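Local coordinates for amidohydrolase family protein (Acinetobacter baumannii, PDB 4I6K) that probably hydrolyses 2-pyrone-4,6-dicarboxylic acid, as a member of the amidohydrolase family built on a beta/alpha barrel, at residues L72-P75 and N81-A84; V102-T107 and T136-K141; Y161-L166 and L199-V204; S212-L217 and P221-I226. All coordinates share one frame; numbering follows the deposited sequence.

How the interactions relate
Followed from the N terminus, the four contacts come in series: none nests in or crosses another. Interaction 1 closes a short loop between the end of strand 69-73 and the start of helix 83-91. Interaction 2 spans more chain, tying the loop after strand 96-100 to the start of helix 137-148; its V102 touches N82 of interaction 1. Interaction 3 joins helix 159-169 to the end of helix 193-201, and interaction 4 closes the short connection between strand 207-210 and helix 222-237. Interactions 1 and 4 lie on opposite sides of the chain's centre, their centres about 25 Å apart, and both hold loops near the bound citrate.

Interaction 1: residues L72-P75 and N81-A84; sequences LVQP and NNQA
Q74 reaches from the end of strand 69-73 across to N81 and N82, and its side chain carries most of the contact. The tight part is buried. With CG anti to the backbone N (chi1 166°) and bent at chi2, the chain of Q74 runs past N82 at about a right angle, and N82 OD1 presses on its carbons, 3.1 Å from Q74 CD. The two amide planes are turned 44° apart, and Q74 OE1 and N82 OD1, both acceptors, are 3.4 Å apart and not bonded; N82 ND2 donates to V101 O. At the tip, Q74 NE2 donates to N81 O over 2.8 Å, nearly straight. That donor sits above the carbonyl plane of N81, the acceptor near the amide plane of Q74. G79 O is its second acceptor, and two backbone carbonyls thus fix the amide rotation. The N81 side is looser: its exposed side chain turns forward, OD1 accepting from Q83 N, two residues on, at 3.1 Å in an Asx turn leading into helix 83-91. Strand, loop and helix start form a beta-alpha connection of the beta/alpha barrel, the side chain of Q74 about 7 Å from the bound citrate.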
loop_
_atom_site.group_PDB
_atom_site.type_symbol
_atom_site.label_atom_id
_atom_site.label_comp_id
_atom_site.label_asym_id
_atom_site.label_seq_id
_atom_site.Cartn_x
_atom_site.Cartn_y
_atom_site.Cartn_z
ATOM N N LEU A 72 -5.754 0.252 6.990
ATOM C CA LEU A 72 -6.624 0.974 6.074
ATOM C C LEU A 72 -5.853 2.035 5.297
ATOM O O LEU A 72 -5.046 2.777 5.860
ATOM C CB LEU A 72 -7.773 1.611 6.842
ATOM C CG LEU A 72 -8.738 0.559 7.369
ATOM C CD1 LEU A 72 -9.943 1.208 8.010
ATOM C CD2 LEU A 72 -9.132 -0.340 6.210
ATOM N N VAL A 73 -6.109 2.098 3.996
ATOM C CA VAL A 73 -5.433 3.047 3.127
ATOM C C VAL A 73 -6.478 3.944 2.470
ATOM O O VAL A 73 -7.534 3.466 2.053
ATOM C CB VAL A 73 -4.615 2.308 2.056
ATOM C CG1 VAL A 73 -4.128 3.262 0.994
ATOM C CG2 VAL A 73 -3.456 1.581 2.695
ATOM N N GLN A 74 -6.200 5.244 2.402
ATOM C CA GLN A 74 -7.136 6.200 1.802
ATOM C C GLN A 74 -7.251 5.971 0.298
ATOM O O GLN A 74 -6.242 5.954 -0.401
ATOM C CB GLN A 74 -6.668 7.639 2.065
ATOM C CG GLN A 74 -7.376 8.717 1.218
ATOM C CD GLN A 74 -8.725 9.090 1.794
ATOM O OE1 GLN A 74 -9.272 8.356 2.605
ATOM N NE2 GLN A 74 -9.259 10.235 1.394
ATOM N N PRO A 75 -8.488 5.816 -0.209
ATOM C CA PRO A 75 -8.724 5.527 -1.618
ATOM C C PRO A 75 -8.604 6.754 -2.506
ATOM O O PRO A 75 -8.947 7.855 -2.097
ATOM C CB PRO A 75 -10.167 5.010 -1.641
ATOM C CG PRO A 75 -10.587 4.874 -0.206
ATOM C CD PRO A 75 -9.732 5.792 0.574
ATOM N N ASN A 81 -10.130 13.847 1.668
ATOM C CA ASN A 81 -11.064 13.696 2.779
ATOM C C ASN A 81 -10.891 12.330 3.402
ATOM O O ASN A 81 -11.401 11.352 2.877
ATOM C CB ASN A 81 -12.504 13.859 2.313
ATOM C CG ASN A 81 -13.487 13.846 3.467
ATOM O OD1 ASN A 81 -13.162 13.393 4.568
ATOM N ND2 ASN A 81 -14.695 14.349 3.225
ATOM N N ASN A 82 -10.155 12.265 4.508
ATOM C CA ASN A 82 -9.807 10.990 5.135
ATOM C C ASN A 82 -10.819 10.515 6.186
ATOM O O ASN A 82 -10.592 9.529 6.886
ATOM C CB ASN A 82 -8.413 11.081 5.749
ATOM C CG ASN A 82 -7.326 11.280 4.702
ATOM O OD1 ASN A 82 -6.940 10.339 4.008
ATOM N ND2 ASN A 82 -6.823 12.506 4.590
ATOM N N GLN A 83 -11.967 11.158 6.274
ATOM C CA GLN A 83 -12.906 10.873 7.347
ATOM C C GLN A 83 -13.477 9.465 7.442
ATOM O O GLN A 83 -13.591 8.934 8.530
ATOM C CB GLN A 83 -14.062 11.862 7.308
ATOM C CG GLN A 83 -13.760 13.145 8.014
ATOM C CD GLN A 83 -13.482 12.940 9.470
ATOM O OE1 GLN A 83 -14.220 12.260 10.165
ATOM N NE2 GLN A 83 -12.413 13.536 9.946
ATOM N N ALA A 84 -13.844 8.857 6.329
ATOM C CA ALA A 84 -14.360 7.482 6.406
ATOM C C ALA A 84 -13.349 6.553 7.079
ATOM O O ALA A 84 -13.689 5.803 7.997
ATOM C CB ALA A 84 -14.722 6.965 5.033
#

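Interaction 2: residues V102-T107 and T136-K141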
loop_
_atom_site.group_PDB
_atom_site.type_symbol
_atom_site.label_atom_id
_atom_site.label_comp_id
_atom_site.label_asym_id
_atom_site.label_seq_id
_atom_site.Cartn_x
_atom_site.Cartn_y
_atom_site.Cartn_z
ATOM N N VAL A 102 -3.157 13.602 1.794
ATOM C CA VAL A 102 -3.235 14.999 2.203
ATOM C C VAL A 102 -2.547 15.871 1.183
ATOM O O VAL A 102 -1.676 15.408 0.469
ATOM C CB VAL A 102 -2.516 15.221 3.541
ATOM C CG1 VAL A 102 -3.166 14.405 4.647
ATOM C CG2 VAL A 102 -1.057 14.849 3.398
ATOM N N GLN A 103 -2.954 17.135 1.105
ATOM C CA GLN A 103 -2.240 18.150 0.326
ATOM C C GLN A 103 -0.819 18.263 0.860
ATOM O O GLN A 103 -0.630 18.262 2.072
ATOM C CB GLN A 103 -2.926 19.506 0.504
ATOM C CG GLN A 103 -4.369 19.547 0.048
ATOM C CD GLN A 103 -4.486 19.442 -1.458
ATOM O OE1 GLN A 103 -3.539 19.044 -2.136
ATOM N NE2 GLN A 103 -5.648 19.803 -1.992
ATOM N N HIS A 104 0.180 18.386 -0.013
ATOM C CA HIS A 104 1.542 18.539 0.485
ATOM C C HIS A 104 1.726 19.869 1.222
ATOM O O HIS A 104 2.771 20.111 1.829
ATOM C CB HIS A 104 2.589 18.362 -0.612
ATOM C CG HIS A 104 2.600 19.456 -1.633
ATOM N ND1 HIS A 104 1.915 19.368 -2.828
ATOM C CD2 HIS A 104 3.231 20.653 -1.651
ATOM C CE1 HIS A 104 2.112 20.471 -3.529
ATOM N NE2 HIS A 104 2.906 21.267 -2.836
ATOM N N THR A 105 0.696 20.714 1.202
ATOM C CA THR A 105 0.755 21.995 1.916
ATOM C C THR A 105 0.063 21.945 3.281
ATOM O O THR A 105 0.011 22.945 4.000
ATOM C CB THR A 105 0.142 23.131 1.100
ATOM O OG1 THR A 105 -1.207 22.786 0.742
ATOM C CG2 THR A 105 0.972 23.383 -0.153
ATOM N N THR A 106 -0.470 20.783 3.637
ATOM C CA THR A 106 -1.021 20.612 4.963
ATOM C C THR A 106 0.031 21.069 5.965
ATOM O O THR A 106 1.224 20.884 5.751
ATOM C CB THR A 106 -1.391 19.142 5.235
ATOM O OG1 THR A 106 -2.132 18.632 4.127
ATOM C CG2 THR A 106 -2.249 19.033 6.481
ATOM N N THR A 107 -0.409 21.655 7.066
ATOM C CA THR A 107 0.524 22.149 8.063
ATOM C C THR A 107 0.970 21.038 8.987
ATOM O O THR A 107 0.241 20.070 9.211
ATOM C CB THR A 107 -0.106 23.258 8.898
ATOM O OG1 THR A 107 -1.322 22.773 9.479
ATOM C CG2 THR A 107 -0.412 24.459 8.012
ATOM N N THR A 136 11.104 20.502 -5.238
ATOM C CA THR A 136 10.667 21.857 -4.914
ATOM C C THR A 136 10.612 22.087 -3.404
ATOM O O THR A 136 10.364 21.155 -2.639
ATOM C CB THR A 136 9.293 22.159 -5.536
ATOM O OG1 THR A 136 8.258 21.626 -4.702
ATOM C CG2 THR A 136 9.201 21.526 -6.907
ATOM N N PRO A 137 10.847 23.336 -2.966
ATOM C CA PRO A 137 10.929 23.634 -1.533
ATOM C C PRO A 137 9.696 23.197 -0.734
ATOM O O PRO A 137 9.835 22.647 0.358
ATOM C CB PRO A 137 11.087 25.157 -1.507
ATOM C CG PRO A 137 11.774 25.466 -2.773
ATOM C CD PRO A 137 11.201 24.505 -3.788
ATOM N N ASP A 138 8.506 23.436 -1.271
ATOM C CA ASP A 138 7.260 23.054 -0.603
ATOM C C ASP A 138 7.154 21.542 -0.387
ATOM O O ASP A 138 6.666 21.090 0.642
ATOM C CB ASP A 138 6.074 23.543 -1.424
ATOM C CG ASP A 138 6.269 23.301 -2.910
ATOM O OD1 ASP A 138 7.438 23.292 -3.350
ATOM O OD2 ASP A 138 5.269 23.116 -3.638
ATOM N N TRP A 139 7.598 20.763 -1.369
ATOM C CA TRP A 139 7.605 19.309 -1.240
ATOM C C TRP A 139 8.602 18.848 -0.200
ATOM O O TRP A 139 8.295 17.975 0.608
ATOM C CB TRP A 139 7.886 18.624 -2.578
ATOM C CG TRP A 139 6.613 18.309 -3.275
ATOM C CD1 TRP A 139 6.069 18.973 -4.335
ATOM C CD2 TRP A 139 5.689 17.275 -2.930
ATOM N NE1 TRP A 139 4.870 18.402 -4.687
ATOM C CE2 TRP A 139 4.608 17.362 -3.836
ATOM C CE3 TRP A 139 5.669 16.282 -1.945
ATOM C CZ2 TRP A 139 3.522 16.492 -3.791
ATOM C CZ3 TRP A 139 4.592 15.417 -1.898
ATOM C CH2 TRP A 139 3.533 15.523 -2.821
ATOM N N GLN A 140 9.793 19.445 -0.233
ATOM C CA GLN A 140 10.842 19.139 0.727
ATOM C C GLN A 140 10.366 19.425 2.147
ATOM O O GLN A 140 10.673 18.680 3.084
ATOM C CB GLN A 140 12.108 19.950 0.429
ATOM C CG GLN A 140 12.708 19.709 -0.948
ATOM C CD GLN A 140 14.113 20.282 -1.088
ATOM O OE1 GLN A 140 14.380 21.428 -0.710
ATOM N NE2 GLN A 140 15.022 19.481 -1.628
ATOM N N LYS A 141 9.611 20.509 2.310
ATOM C CA LYS A 141 9.147 20.864 3.645
ATOM C C LYS A 141 8.137 19.859 4.192
ATOM O O LYS A 141 8.254 19.389 5.327
ATOM C CB LYS A 141 8.564 22.272 3.684
ATOM C CG LYS A 141 8.515 22.797 5.105
ATOM C CD LYS A 141 9.732 22.248 5.858
ATOM C CE LYS A 141 9.375 21.755 7.251
ATOM N NZ LYS A 141 10.174 20.551 7.628
#
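H104 lies over the indole of W139 and reaches D138 with its far nitrogen, so one side chain makes the whole contact. Its CB comes first, sitting almost straight above the six-membered ring of W139, 3.6 Å from the centroid, in a CH-pi contact. The chi1 of 69° places CG between the backbone N and the carbonyl carbon, and the imidazole then continues over the indole toward its five-membered ring. H104 CG lies 3.6 Å from W139 CE2, while H104 ND1 meets W139 CZ2 at 3.4 Å. Farther out, H104 CE1 is 3.6 Å from W139 NE1. The rings form a face-to-face stack with centroids 4.0 Å apart and planes 25° from parallel. On the other branch, H104 CD2 passes D138 OD2 at 3.8 Å before the tip, H104 NE2, donates to the same D138 OD2 over 3.1 Å. The bond is bent (135°), in part because the oxygen lies out of the imidazole plane; at the other end the nitrogen comes from above the carboxylate plane. D138 belongs to the first turn of helix 137-148, whose N-terminal end would probably favour its negative charge. W139 also rests on P132 and L134, and F142 of the same helix touches H104. This surface contact links a beta-alpha loop, after strand 96-100, to the outer helix layer of the beta/alpha barrel.

Interaction 3: residues Y161-L166 and L199-V204; sequences YLVQLL and LSLLNV
No aromatic ring or side-chain amide enters between V163, L166, L201 and L202; the flat group that takes part is the backbone carbonyl of V163, with V163 O 3.5 Å from L201 CD1. The contact is helix-to-helix packing in the outer layer of the beta/alpha barrel, where helix 159-169 meets the C-terminal end of helix 193-201. L201 points at its neighbour with an extended chain: CG is anti to its own carbonyl carbon (chi1 -63°), and the CD1 branch lies along the turn at V163, 3.7 Å from V163 CA. Its side chain crosses that of V163 at about a right angle, with V163 CG1 and L201 CD1 4.1 Å apart. L166 approaches at a slant from one turn later and packs near the base of L201 rather than its tip. The side chains meet by apolar packing alone. H207 of strand 207-210 lies against both L166 and L202, which carries the packing inward from the helices to the sheet. A single methyl, L166 CD1, serves two residues, lying 3.9 Å from L201 CB and 4.1 Å from L202 CD2.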
loop_
_atom_site.group_PDB
_atom_site.type_symbol
_atom_site.label_atom_id
_atom_site.label_comp_id
_atom_site.label_asym_id
_atom_site.label_seq_id
_atom_site.Cartn_x
_atom_site.Cartn_y
_atom_site.Cartn_z
ATOM N N TYR A 161 7.259 5.837 -13.134
ATOM C CA TYR A 161 7.123 6.889 -12.144
ATOM C C TYR A 161 8.011 6.579 -10.946
ATOM O O TYR A 161 8.670 7.477 -10.385
ATOM C CB TYR A 161 5.663 7.006 -11.696
ATOM C CG TYR A 161 4.791 7.930 -12.537
ATOM C CD1 TYR A 161 3.545 8.331 -12.074
ATOM C CD2 TYR A 161 5.207 8.397 -13.789
ATOM C CE1 TYR A 161 2.731 9.174 -12.816
ATOM C CE2 TYR A 161 4.389 9.253 -14.553
ATOM C CZ TYR A 161 3.143 9.634 -14.050
ATOM O OH TYR A 161 2.288 10.479 -14.756
ATOM N N LEU A 162 8.032 5.303 -10.558
ATOM C CA LEU A 162 8.834 4.864 -9.415
ATOM C C LEU A 162 10.316 5.134 -9.636
ATOM O O LEU A 162 11.016 5.540 -8.708
ATOM C CB LEU A 162 8.619 3.375 -9.128
ATOM C CG LEU A 162 7.207 2.944 -8.753
ATOM C CD1 LEU A 162 7.064 1.423 -8.812
ATOM C CD2 LEU A 162 6.880 3.466 -7.374
ATOM N N VAL A 163 10.796 4.898 -10.857
ATOM C CA VAL A 163 12.204 5.126 -11.189
ATOM C C VAL A 163 12.596 6.594 -10.948
ATOM O O VAL A 163 13.768 6.925 -10.714
ATOM C CB VAL A 163 12.495 4.755 -12.647
ATOM C CG1 VAL A 163 13.875 5.247 -13.047
ATOM C CG2 VAL A 163 12.359 3.245 -12.860
ATOM N N GLN A 164 11.583 7.452 -10.990
ATOM C CA GLN A 164 11.717 8.893 -10.832
ATOM C C GLN A 164 11.674 9.313 -9.377
ATOM O O GLN A 164 12.366 10.243 -8.955
ATOM C CB GLN A 164 10.508 9.537 -11.485
ATOM C CG GLN A 164 10.753 10.885 -12.002
ATOM C CD GLN A 164 11.308 10.817 -13.378
ATOM O OE1 GLN A 164 12.361 10.214 -13.606
ATOM N NE2 GLN A 164 10.601 11.421 -14.324
ATOM N N LEU A 165 10.820 8.635 -8.618
ATOM C CA LEU A 165 10.513 9.022 -7.246
ATOM C C LEU A 165 11.542 8.561 -6.226
ATOM O O LEU A 165 11.929 9.320 -5.337
ATOM C CB LEU A 165 9.138 8.482 -6.858
ATOM C CG LEU A 165 7.976 9.112 -7.627
ATOM C CD1 LEU A 165 6.762 8.206 -7.600
ATOM C CD2 LEU A 165 7.667 10.476 -7.035
ATOM N N LEU A 166 11.971 7.314 -6.348
ATOM C CA LEU A 166 12.868 6.739 -5.360
ATOM C C LEU A 166 14.113 7.603 -5.151
ATOM O O LEU A 166 14.518 7.850 -4.009
ATOM C CB LEU A 166 13.251 5.300 -5.737
ATOM C CG LEU A 166 12.177 4.207 -5.566
ATOM C CD1 LEU A 166 12.794 2.837 -5.266
ATOM C CD2 LEU A 166 11.203 4.573 -4.469
ATOM N N LEU A 199 14.084 -1.848 -9.591
ATOM C CA LEU A 199 14.671 -2.880 -8.754
ATOM C C LEU A 199 16.060 -2.485 -8.264
ATOM O O LEU A 199 16.401 -2.702 -7.105
ATOM C CB LEU A 199 14.755 -4.194 -9.528
ATOM C CG LEU A 199 13.445 -4.924 -9.808
ATOM C CD1 LEU A 199 13.678 -6.001 -10.838
ATOM C CD2 LEU A 199 12.885 -5.522 -8.530
ATOM N N SER A 200 16.869 -1.922 -9.153
ATOM C CA SER A 200 18.227 -1.543 -8.787
ATOM C C SER A 200 18.231 -0.388 -7.772
ATOM O O SER A 200 19.198 -0.192 -7.032
ATOM C CB SER A 200 18.997 -1.131 -10.034
ATOM O OG SER A 200 18.473 0.085 -10.554
ATOM N N LEU A 201 17.145 0.374 -7.741
ATOM C CA LEU A 201 17.072 1.569 -6.895
ATOM C C LEU A 201 16.665 1.206 -5.484
ATOM O O LEU A 201 16.755 2.028 -4.566
ATOM C CB LEU A 201 16.059 2.568 -7.461
ATOM C CG LEU A 201 16.382 3.146 -8.830
ATOM C CD1 LEU A 201 15.232 4.010 -9.338
ATOM C CD2 LEU A 201 17.663 3.943 -8.702
ATOM N N LEU A 202 16.192 -0.023 -5.319
ATOM C CA LEU A 202 15.723 -0.473 -4.021
ATOM C C LEU A 202 16.884 -0.563 -3.044
ATOM O O LEU A 202 17.965 -1.079 -3.383
ATOM C CB LEU A 202 15.042 -1.834 -4.140
ATOM C CG LEU A 202 13.724 -1.896 -4.906
ATOM C CD1 LEU A 202 13.318 -3.348 -5.091
ATOM C CD2 LEU A 202 12.638 -1.123 -4.168
ATOM N N ASN A 203 16.661 -0.064 -1.832
ATOM C CA ASN A 203 17.680 -0.155 -0.788
ATOM C C ASN A 203 17.148 -0.913 0.412
ATOM O O ASN A 203 16.099 -0.569 0.958
ATOM C CB ASN A 203 18.172 1.234 -0.377
ATOM C CG ASN A 203 19.407 1.173 0.477
ATOM O OD1 ASN A 203 19.373 0.643 1.595
ATOM N ND2 ASN A 203 20.521 1.710 -0.040
ATOM N N VAL A 204 17.879 -1.903 0.869
ATOM C CA VAL A 204 17.383 -2.753 1.918
ATOM C C VAL A 204 17.147 -1.937 3.179
ATOM O O VAL A 204 16.420 -2.338 4.050
ATOM C CB VAL A 204 18.299 -3.955 2.166
ATOM C CG1 VAL A 204 19.579 -3.532 2.797
ATOM C CG2 VAL A 204 17.609 -4.971 2.993
#

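Interaction 4: residues S212-L217 and P221-I226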
loop_
_atom_site.group_PDB
_atom_site.type_symbol
_atom_site.label_atom_id
_atom_site.label_comp_id
_atom_site.label_asym_id
_atom_site.label_seq_id
_atom_site.Cartn_x
_atom_site.Cartn_y
_atom_site.Cartn_z
ATOM N N SER A 212 0.844 -7.586 -2.632
ATOM C CA SER A 212 -0.601 -7.602 -2.698
ATOM C C SER A 212 -0.999 -7.337 -4.125
ATOM O O SER A 212 -0.165 -6.922 -4.935
ATOM C CB SER A 212 -1.142 -6.462 -1.844
ATOM O OG SER A 212 -0.638 -5.215 -2.304
ATOM N N GLY A 213 -2.280 -7.549 -4.424
ATOM C CA GLY A 213 -2.859 -7.111 -5.695
ATOM C C GLY A 213 -2.225 -7.718 -6.937
ATOM O O GLY A 213 -2.179 -7.077 -7.991
ATOM N N PHE A 214 -1.760 -8.959 -6.822
ATOM C CA PHE A 214 -1.192 -9.654 -7.972
ATOM C C PHE A 214 -2.099 -9.478 -9.179
ATOM O O PHE A 214 -1.627 -9.432 -10.315
ATOM C CB PHE A 214 -1.063 -11.141 -7.690
ATOM C CG PHE A 214 -2.379 -11.866 -7.721
ATOM C CD1 PHE A 214 -2.839 -12.444 -8.894
ATOM C CD2 PHE A 214 -3.172 -11.937 -6.585
ATOM C CE1 PHE A 214 -4.054 -13.100 -8.930
ATOM C CE2 PHE A 214 -4.396 -12.591 -6.608
ATOM C CZ PHE A 214 -4.836 -13.178 -7.780
ATOM N N TYR A 215 -3.405 -9.387 -8.935
ATOM C CA TYR A 215 -4.377 -9.298 -10.029
ATOM C C TYR A 215 -4.402 -7.942 -10.741
ATOM O O TYR A 215 -5.166 -7.771 -11.695
ATOM C CB TYR A 215 -5.788 -9.656 -9.547
ATOM C CG TYR A 215 -6.216 -8.848 -8.351
ATOM C CD1 TYR A 215 -6.095 -9.371 -7.063
ATOM C CD2 TYR A 215 -6.714 -7.548 -8.499
ATOM C CE1 TYR A 215 -6.471 -8.637 -5.957
ATOM C CE2 TYR A 215 -7.103 -6.807 -7.396
ATOM C CZ TYR A 215 -6.974 -7.359 -6.126
ATOM O OH TYR A 215 -7.342 -6.640 -5.017
ATOM N N ARG A 216 -3.594 -6.979 -10.289
ATOM C CA ARG A 216 -3.465 -5.708 -11.030
ATOM C C ARG A 216 -2.290 -5.758 -12.006
ATOM O O ARG A 216 -1.964 -4.780 -12.696
ATOM C CB ARG A 216 -3.328 -4.517 -10.078
ATOM C CG ARG A 216 -4.425 -4.457 -9.034
ATOM C CD ARG A 216 -4.500 -3.099 -8.361
ATOM N NE ARG A 216 -5.569 -3.054 -7.363
ATOM C CZ ARG A 216 -6.840 -2.783 -7.639
ATOM N NH1 ARG A 216 -7.747 -2.763 -6.667
ATOM N NH2 ARG A 216 -7.209 -2.537 -8.890
ATOM N N LEU A 217 -1.650 -6.914 -12.053
ATOM C CA LEU A 217 -0.468 -7.096 -12.880
ATOM C C LEU A 217 -0.839 -7.613 -14.289
ATOM O O LEU A 217 0.010 -7.700 -15.169
ATOM C CB LEU A 217 0.521 -8.041 -12.176
ATOM C CG LEU A 217 0.979 -7.673 -10.755
ATOM C CD1 LEU A 217 1.819 -8.795 -10.142
ATOM C CD2 LEU A 217 1.748 -6.340 -10.723
ATOM N N PRO A 221 -3.932 -16.877 -16.026
ATOM C CA PRO A 221 -3.168 -17.031 -14.780
ATOM C C PRO A 221 -1.792 -16.357 -14.848
ATOM O O PRO A 221 -0.961 -16.547 -13.955
ATOM C CB PRO A 221 -3.004 -18.561 -14.636
ATOM C CG PRO A 221 -3.752 -19.184 -15.818
ATOM C CD PRO A 221 -3.888 -18.099 -16.845
ATOM N N SER A 222 -1.559 -15.589 -15.908
ATOM C CA SER A 222 -0.319 -14.841 -16.072
ATOM C C SER A 222 0.075 -14.052 -14.815
ATOM O O SER A 222 1.142 -14.271 -14.229
ATOM C CB SER A 222 -0.448 -13.883 -17.259
ATOM O OG SER A 222 0.523 -12.854 -17.184
ATOM N N ASN A 223 -0.802 -13.136 -14.410
ATOM C CA ASN A 223 -0.518 -12.205 -13.319
ATOM C C ASN A 223 0.013 -12.841 -12.032
ATOM O O ASN A 223 0.697 -12.185 -11.250
ATOM C CB ASN A 223 -1.740 -11.329 -13.026
ATOM C CG ASN A 223 -2.969 -12.139 -12.654
ATOM O OD1 ASN A 223 -2.871 -13.265 -12.162
ATOM N ND2 ASN A 223 -4.139 -11.558 -12.874
ATOM N N ILE A 224 -0.294 -14.112 -11.813
ATOM C CA ILE A 224 0.210 -14.802 -10.632
ATOM C C ILE A 224 1.656 -15.231 -10.858
ATOM O O ILE A 224 2.453 -15.311 -9.916
ATOM C CB ILE A 224 -0.651 -16.031 -10.264
ATOM C CG1 ILE A 224 -2.101 -15.819 -10.705
ATOM C CG2 ILE A 224 -0.586 -16.295 -8.770
ATOM C CD1 ILE A 224 -2.991 -17.059 -10.571
ATOM N N ASN A 225 1.972 -15.574 -12.093
ATOM C CA ASN A 225 3.341 -15.884 -12.410
ATOM C C ASN A 225 4.264 -14.681 -12.325
ATOM O O ASN A 225 5.317 -14.751 -11.735
ATOM C CB ASN A 225 3.442 -16.552 -13.767
ATOM C CG ASN A 225 4.781 -17.159 -13.989
ATOM O OD1 ASN A 225 5.543 -16.708 -14.831
ATOM N ND2 ASN A 225 5.105 -18.166 -13.197
ATOM N N ILE A 226 3.829 -13.567 -12.890
ATOM C CA ILE A 226 4.495 -12.289 -12.711
ATOM C C ILE A 226 4.722 -12.069 -11.220
ATOM O O ILE A 226 5.863 -11.930 -10.776
ATOM C CB ILE A 226 3.668 -11.154 -13.300
ATOM C CG1 ILE A 226 3.509 -11.372 -14.803
ATOM C CG2 ILE A 226 4.340 -9.814 -13.027
ATOM C CD1 ILE A 226 4.850 -11.606 -15.497
#
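F214 and N223 set the geometry: their side chains meet obliquely with ring and amide planes 84° apart. The chi1 of N223, 59°, holds CG between the backbone N and the carbonyl carbon and turns the amide toward the ring edge. There N223 OD1 lies in the phenyl plane, 3.4 Å from both F214 CD1 and F214 CE1. This buried oxygen has no hydrogen-bond partner in the model; the ring C-H groups beside it may offer weak electrostatic compensation. G218 O holds the other end of the amide, accepting from N223 ND2, which also rests 3.6 Å from Y215 CA. N223 CB packs against F214 O at 3.3 Å. I224 lies side by side with F214, pointing the same way, its CG1 3.8 Å from F214 CE1. L217 slants across I226, with L217 CD1 4.0 Å from I226 CG2 and also against N223 O. Y215 CB takes one face of the phenyl ring, the Y215 hydroxyl bonds to D248, and R216 adds a salt bridge to D248 and a weak hydrogen bond to citrate. A 3-10 turn thus packs on helix 222-237, in a beta-alpha loop bordering the citrate-occupied pocket of the beta/alpha barrel.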